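Long-range contacts in uric acid oxidase (Arthrobacter globiformis, PDB 1VAY), which catalyses the oxidation of uric acid by molecular oxygen to 5-hydroxyisourate, which is processed further to (S)-allantoin: residues A[152-157]-A[164-169]; A[170-175]-A[207-212]. One frame throughout, in Å; residues are numbered along the deposited sequence.

Contact 1 (A[152-157]-A[164-169]); sequences EFHGFP and LQETTD. With AZA (8-azaxanthine), chain I.
F153 and T167 pair backbone to backbone: F153 N gives a nearly straight bond to T167 O (3.0 Å, 175°), and T167 N returns one to F153 O. A water donates to F153 O and to Q165 O, adding a second grip on the phenylalanine carbonyl. The F153 ring, swung away from the backbone N (chi1 -170°), lays one face against 8-azaxanthine, whose N3 sits 3.3 Å above the plane over the ring centre; L164 CD2 touches the ring edge at CE2 (3.7 Å). The pairing is a single antiparallel bridge in the loop joining strands 133-147 and 172-182, and it carries the stacking wall of the urate site, to which the second subunit contributes T57. L164 also meets F156, the two side chains crossing at about a right angle, F156 CZ to L164 CG 3.8 Å. E166 extends beyond CG and reaches back over H154 CB, so that OE2 accepts from G155 N through its anti lone pair (2.6 Å). At the other end H154 NE2 donates to E152 OE1 (2.8 Å), which lies against T168 CB at 3.4 Å; E152 OE2 bonds H208.

Contact 2 (A[170-175]-A[207-212]); sequences RILATD and THSLAL. With AZA (8-azaxanthine), chain I.
R170 and L212 converge on one oxygen of the bound inhibitor. The contact sets the start of strand 172-182, in the large antiparallel sheet of the T-fold (tunnelling fold), against the turn between helices 189-206 and 212-226, with A211 at the N-cap position of the second helix. R170 leaves its backbone with CG between N and the carbonyl carbon (chi1 70°), then runs extended from CG to NE, which carries the guanidinium to 8-azaxanthine with the ligand at its edge. R170 NH2 donates to AZA O2 at 2.9 Å, and L212 N donates to the same oxygen at 2.8 Å and 172°. Two N-H groups, one from a cationic side chain and one from the first turn of a helix, thus grip this carbonyl and would be expected to polarise it. S151 OG accepts from R170 NE, a second hold on the guanidinium.

Alongside these bonds, L172 points toward the turn with its two methyls divided between neighbours. L172 CD1 meets L212 CG at 4.1 Å, the leucine side chains lying obliquely to each other, while L172 CD2 rests 3.7 Å from S209 OG. This hydroxyl bonds T215 on helix 212-226 and also meets a water. N239, probably another urate-binding residue, packs against L172 from strand 230-244. The water joins the two segments where no direct hydrogen bond does: it accepts from R170 NH2 at 2.7 Å and lies 2.7 Å from S209 OG.

Contact 1 lies near the surface, with most of its touching residues at least partly exposed, whereas contact 2 is buried and nearer the centre of the chain. They follow each other in the chain, D169 leading straight into R170, and share 8-azaxanthine: 152-157 with 164-169 offers an aromatic face, while 170-175 with 207-212 supplies donors to its O2. Backbone pairing and carboxylate bonds hold contact 1; contact 2 relies on leucine packing and a bridging water. The two also touch directly, E152 N probably bonding S209 O (2.6 Å) and F153 CB packing on R170 NH1. Both reach N51 of the second subunit.

Contact 1 (A[152-157]-A[164-169])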
loop_
_atom_site.group_PDB
_atom_site.type_symbol
_atom_site.label_atom_id
_atom_site.label_comp_id
_atom_site.label_asym_id
_atom_site.label_seq_id
_atom_site.Cartn_x
_atom_site.Cartn_y
_atom_site.Cartn_z
ATOM N N GLU A 152 28.490 -10.984 -9.835
ATOM C CA GLU A 152 29.615 -10.784 -8.938
ATOM C C GLU A 152 29.676 -9.323 -8.509
ATOM O O GLU A 152 29.038 -8.463 -9.116
ATOM C CB GLU A 152 30.927 -11.125 -9.645
ATOM C CG GLU A 152 31.028 -12.539 -10.201
ATOM C CD GLU A 152 32.390 -12.816 -10.834
ATOM O OE1 GLU A 152 33.419 -12.486 -10.203
ATOM O OE2 GLU A 152 32.432 -13.370 -11.955
ATOM N N PHE A 153 30.438 -9.060 -7.449
ATOM C CA PHE A 153 30.666 -7.708 -6.952
ATOM C C PHE A 153 31.923 -7.699 -6.101
ATOM O O PHE A 153 31.916 -8.127 -4.942
ATOM C CB PHE A 153 29.500 -7.170 -6.114
ATOM C CG PHE A 153 29.621 -5.693 -5.810
ATOM C CD1 PHE A 153 29.715 -4.763 -6.848
ATOM C CD2 PHE A 153 29.667 -5.230 -4.495
ATOM C CE1 PHE A 153 29.853 -3.390 -6.582
ATOM C CE2 PHE A 153 29.805 -3.857 -4.215
ATOM C CZ PHE A 153 29.897 -2.937 -5.264
ATOM N N HIS A 154 33.004 -7.204 -6.688
ATOM C CA HIS A 154 34.286 -7.139 -6.006
ATOM C C HIS A 154 35.138 -6.018 -6.592
ATOM O O HIS A 154 34.808 -5.456 -7.638
ATOM C CB HIS A 154 35.011 -8.486 -6.139
ATOM C CG HIS A 154 35.011 -9.041 -7.531
ATOM N ND1 HIS A 154 35.818 -8.545 -8.534
ATOM C CD2 HIS A 154 34.301 -10.050 -8.088
ATOM C CE1 HIS A 154 35.606 -9.226 -9.647
ATOM N NE2 HIS A 154 34.690 -10.146 -9.404
ATOM N N GLY A 155 36.226 -5.690 -5.903
ATOM C CA GLY A 155 37.106 -4.642 -6.384
ATOM C C GLY A 155 36.709 -3.246 -5.943
ATOM O O GLY A 155 37.299 -2.269 -6.395
ATOM N N PHE A 156 35.713 -3.134 -5.074
ATOM C CA PHE A 156 35.308 -1.813 -4.608
ATOM C C PHE A 156 36.262 -1.359 -3.506
ATOM O O PHE A 156 36.937 -2.180 -2.881
ATOM C CB PHE A 156 33.869 -1.837 -4.085
ATOM C CG PHE A 156 33.596 -2.941 -3.104
ATOM C CD1 PHE A 156 33.288 -4.224 -3.549
ATOM C CD2 PHE A 156 33.664 -2.703 -1.734
ATOM C CE1 PHE A 156 33.050 -5.255 -2.643
ATOM C CE2 PHE A 156 33.428 -3.731 -0.818
ATOM C CZ PHE A 156 33.122 -5.010 -1.278
ATOM N N PRO A 157 36.352 -0.044 -3.274
ATOM C CA PRO A 157 37.231 0.519 -2.244
ATOM C C PRO A 157 36.796 0.081 -0.855
ATOM O O PRO A 157 35.607 -0.063 -0.587
ATOM C CB PRO A 157 37.054 2.024 -2.419
ATOM C CG PRO A 157 36.621 2.170 -3.824
ATOM C CD PRO A 157 35.679 1.029 -4.018
ATOM N N LEU A 164 31.375 -4.911 3.781
ATOM C CA LEU A 164 30.916 -5.797 2.712
ATOM C C LEU A 164 32.068 -6.618 2.141
ATOM O O LEU A 164 33.094 -6.071 1.765
ATOM C CB LEU A 164 30.261 -4.980 1.587
ATOM C CG LEU A 164 29.737 -5.766 0.381
ATOM C CD1 LEU A 164 28.594 -6.688 0.803
ATOM C CD2 LEU A 164 29.267 -4.795 -0.687
ATOM N N GLN A 165 31.885 -7.933 2.070
ATOM C CA GLN A 165 32.912 -8.833 1.549
ATOM C C GLN A 165 32.773 -9.013 0.046
ATOM O O GLN A 165 31.671 -8.966 -0.489
ATOM C CB GLN A 165 32.806 -10.206 2.225
ATOM C CG GLN A 165 33.129 -10.202 3.709
ATOM C CD GLN A 165 34.502 -9.605 3.987
ATOM O OE1 GLN A 165 35.507 -10.054 3.444
ATOM N NE2 GLN A 165 34.544 -8.578 4.830
ATOM N N GLU A 166 33.891 -9.213 -0.637
ATOM C CA GLU A 166 33.863 -9.425 -2.074
ATOM C C GLU A 166 33.190 -10.762 -2.346
ATOM O O GLU A 166 33.269 -11.679 -1.531
ATOM C CB GLU A 166 35.280 -9.467 -2.645
ATOM C CG GLU A 166 36.064 -8.183 -2.494
ATOM C CD GLU A 166 37.335 -8.196 -3.316
ATOM O OE1 GLU A 166 38.299 -8.885 -2.930
ATOM O OE2 GLU A 166 37.363 -7.523 -4.366
ATOM N N THR A 167 32.532 -10.879 -3.493
ATOM C CA THR A 167 31.872 -12.125 -3.843
ATOM C C THR A 167 31.900 -12.337 -5.350
ATOM O O THR A 167 31.873 -11.372 -6.116
ATOM C CB THR A 167 30.406 -12.131 -3.358
ATOM O OG1 THR A 167 29.806 -13.396 -3.654
ATOM C CG2 THR A 167 29.617 -11.044 -4.044
ATOM N N THR A 168 31.964 -13.597 -5.773
ATOM C CA THR A 168 31.968 -13.913 -7.199
ATOM C C THR A 168 30.739 -14.743 -7.549
ATOM O O THR A 168 30.625 -15.245 -8.660
ATOM C CB THR A 168 33.218 -14.721 -7.623
ATOM O OG1 THR A 168 33.189 -16.003 -6.989
ATOM C CG2 THR A 168 34.505 -13.979 -7.249
ATOM N N ASP A 169 29.825 -14.890 -6.596
ATOM C CA ASP A 169 28.606 -15.657 -6.832
ATOM C C ASP A 169 27.538 -15.138 -5.877
ATOM O O ASP A 169 27.618 -15.343 -4.661
ATOM C CB ASP A 169 28.862 -17.151 -6.588
ATOM C CG ASP A 169 27.787 -18.053 -7.217
ATOM O OD1 ASP A 169 26.649 -17.595 -7.458
ATOM O OD2 ASP A 169 28.082 -19.243 -7.456
HETATM N N1 AZA I . 26.542 -2.163 -6.965
HETATM C C2 AZA I . 26.392 -3.530 -6.947
HETATM O O2 AZA I . 26.216 -4.154 -7.970
HETATM N N3 AZA I . 26.436 -4.187 -5.758
HETATM C C4 AZA I . 26.630 -3.509 -4.637
HETATM C C5 AZA I . 26.785 -2.144 -4.627
HETATM C C6 AZA I . 26.744 -1.365 -5.864
HETATM O O6 AZA I . 26.865 -0.147 -5.994
HETATM N N7 AZA I . 26.958 -1.758 -3.365
HETATM N N8 AZA I . 26.900 -2.912 -2.671
HETATM N N9 AZA I . 26.699 -4.007 -3.414
HETATM O O HOH W 1 30.158 -7.934 -2.615
#

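Contact 2 (A[170-175]-A[207-212])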
loop_
_atom_site.group_PDB
_atom_site.type_symbol
_atom_site.label_atom_id
_atom_site.label_comp_id
_atom_site.label_asym_id
_atom_site.label_seq_id
_atom_site.Cartn_x
_atom_site.Cartn_y
_atom_site.Cartn_z
ATOM N N ARG A 170 26.545 -14.453 -6.429
ATOM C CA ARG A 170 25.477 -13.896 -5.614
ATOM C C ARG A 170 24.199 -13.760 -6.439
ATOM O O ARG A 170 24.220 -13.889 -7.667
ATOM C CB ARG A 170 25.873 -12.510 -5.106
ATOM C CG ARG A 170 25.907 -11.469 -6.218
ATOM C CD ARG A 170 26.018 -10.052 -5.696
ATOM N NE ARG A 170 25.926 -9.092 -6.792
ATOM C CZ ARG A 170 25.945 -7.772 -6.642
ATOM N NH1 ARG A 170 26.059 -7.227 -5.432
ATOM N NH2 ARG A 170 25.843 -6.994 -7.708
ATOM N N ILE A 171 23.088 -13.501 -5.758
ATOM C CA ILE A 171 21.812 -13.303 -6.433
ATOM C C ILE A 171 21.707 -11.834 -6.815
ATOM O O ILE A 171 22.145 -10.961 -6.069
ATOM C CB ILE A 171 20.604 -13.657 -5.510
ATOM C CG1 ILE A 171 20.379 -15.173 -5.497
ATOM C CG2 ILE A 171 19.344 -12.943 -5.985
ATOM C CD1 ILE A 171 19.150 -15.614 -4.729
ATOM N N LEU A 172 21.153 -11.560 -7.990
ATOM C CA LEU A 172 20.956 -10.181 -8.423
ATOM C C LEU A 172 19.483 -10.041 -8.778
ATOM O O LEU A 172 19.019 -10.599 -9.778
ATOM C CB LEU A 172 21.813 -9.844 -9.646
ATOM C CG LEU A 172 21.664 -8.394 -10.125
ATOM C CD1 LEU A 172 22.161 -7.458 -9.025
ATOM C CD2 LEU A 172 22.451 -8.170 -11.408
ATOM N N ALA A 173 18.752 -9.302 -7.950
ATOM C CA ALA A 173 17.326 -9.105 -8.159
ATOM C C ALA A 173 16.995 -7.625 -8.173
ATOM O O ALA A 173 17.547 -6.858 -7.388
ATOM C CB ALA A 173 16.544 -9.804 -7.053
ATOM N N THR A 174 16.077 -7.229 -9.048
ATOM C CA THR A 174 15.696 -5.823 -9.148
ATOM C C THR A 174 14.303 -5.666 -9.744
ATOM O O THR A 174 13.695 -6.631 -10.209
ATOM C CB THR A 174 16.719 -5.053 -10.041
ATOM O OG1 THR A 174 16.416 -3.654 -10.037
ATOM C CG2 THR A 174 16.671 -5.567 -11.484
ATOM N N ASP A 175 13.779 -4.451 -9.693
ATOM C CA ASP A 175 12.489 -4.160 -10.295
ATOM C C ASP A 175 12.882 -3.321 -11.503
ATOM O O ASP A 175 13.510 -2.268 -11.347
ATOM C CB ASP A 175 11.607 -3.328 -9.367
ATOM C CG ASP A 175 11.218 -4.067 -8.101
ATOM O OD1 ASP A 175 11.073 -5.312 -8.130
ATOM O OD2 ASP A 175 11.034 -3.386 -7.071
ATOM N N THR A 207 23.914 -11.012 -19.520
ATOM C CA THR A 207 25.126 -10.305 -19.118
ATOM C C THR A 207 25.702 -10.867 -17.824
ATOM O O THR A 207 25.027 -10.856 -16.793
ATOM C CB THR A 207 24.851 -8.804 -18.868
ATOM O OG1 THR A 207 24.247 -8.216 -20.022
ATOM C CG2 THR A 207 26.146 -8.073 -18.553
ATOM N N HIS A 208 26.940 -11.355 -17.863
ATOM C CA HIS A 208 27.553 -11.858 -16.642
ATOM C C HIS A 208 27.874 -10.606 -15.836
ATOM O O HIS A 208 28.880 -9.939 -16.081
ATOM C CB HIS A 208 28.840 -12.617 -16.925
ATOM C CG HIS A 208 29.474 -13.161 -15.687
ATOM N ND1 HIS A 208 28.924 -14.204 -14.973
ATOM C CD2 HIS A 208 30.539 -12.734 -14.970
ATOM C CE1 HIS A 208 29.620 -14.391 -13.866
ATOM N NE2 HIS A 208 30.605 -13.510 -13.839
ATOM N N SER A 209 27.016 -10.302 -14.867
ATOM C CA SER A 209 27.132 -9.093 -14.062
ATOM C C SER A 209 28.264 -8.944 -13.058
ATOM O O SER A 209 28.433 -9.776 -12.170
ATOM C CB SER A 209 25.813 -8.852 -13.332
ATOM O OG SER A 209 25.866 -7.643 -12.609
ATOM N N LEU A 210 29.026 -7.858 -13.200
ATOM C CA LEU A 210 30.117 -7.548 -12.283
ATOM C C LEU A 210 29.623 -6.446 -11.348
ATOM O O LEU A 210 30.288 -6.094 -10.368
ATOM C CB LEU A 210 31.363 -7.079 -13.043
ATOM C CG LEU A 210 32.084 -8.146 -13.881
ATOM C CD1 LEU A 210 33.371 -7.573 -14.470
ATOM C CD2 LEU A 210 32.412 -9.344 -13.005
ATOM N N ALA A 211 28.446 -5.911 -11.664
ATOM C CA ALA A 211 27.811 -4.863 -10.871
ATOM C C ALA A 211 26.462 -4.477 -11.483
ATOM O O ALA A 211 26.287 -4.523 -12.705
ATOM C CB ALA A 211 28.721 -3.642 -10.789
ATOM N N LEU A 212 25.506 -4.102 -10.639
ATOM C CA LEU A 212 24.193 -3.720 -11.143
ATOM C C LEU A 212 24.383 -2.576 -12.146
ATOM O O LEU A 212 23.631 -2.460 -13.113
ATOM C CB LEU A 212 23.277 -3.273 -9.999
ATOM C CG LEU A 212 21.778 -3.579 -10.161
ATOM C CD1 LEU A 212 20.988 -2.818 -9.103
ATOM C CD2 LEU A 212 21.298 -3.193 -11.541
HETATM N N1 AZA I . 26.542 -2.163 -6.965
HETATM C C2 AZA I . 26.392 -3.530 -6.947
HETATM O O2 AZA I . 26.216 -4.154 -7.970
HETATM N N3 AZA I . 26.436 -4.187 -5.758
HETATM C C4 AZA I . 26.630 -3.509 -4.637
HETATM C C5 AZA I . 26.785 -2.144 -4.627
HETATM C C6 AZA I . 26.744 -1.365 -5.864
HETATM O O6 AZA I . 26.865 -0.147 -5.994
HETATM N N7 AZA I . 26.958 -1.758 -3.365
HETATM N N8 AZA I . 26.900 -2.912 -2.671
HETATM N N9 AZA I . 26.699 -4.007 -3.414
HETATM O O HOH W 2 26.482 -8.150 -10.038
#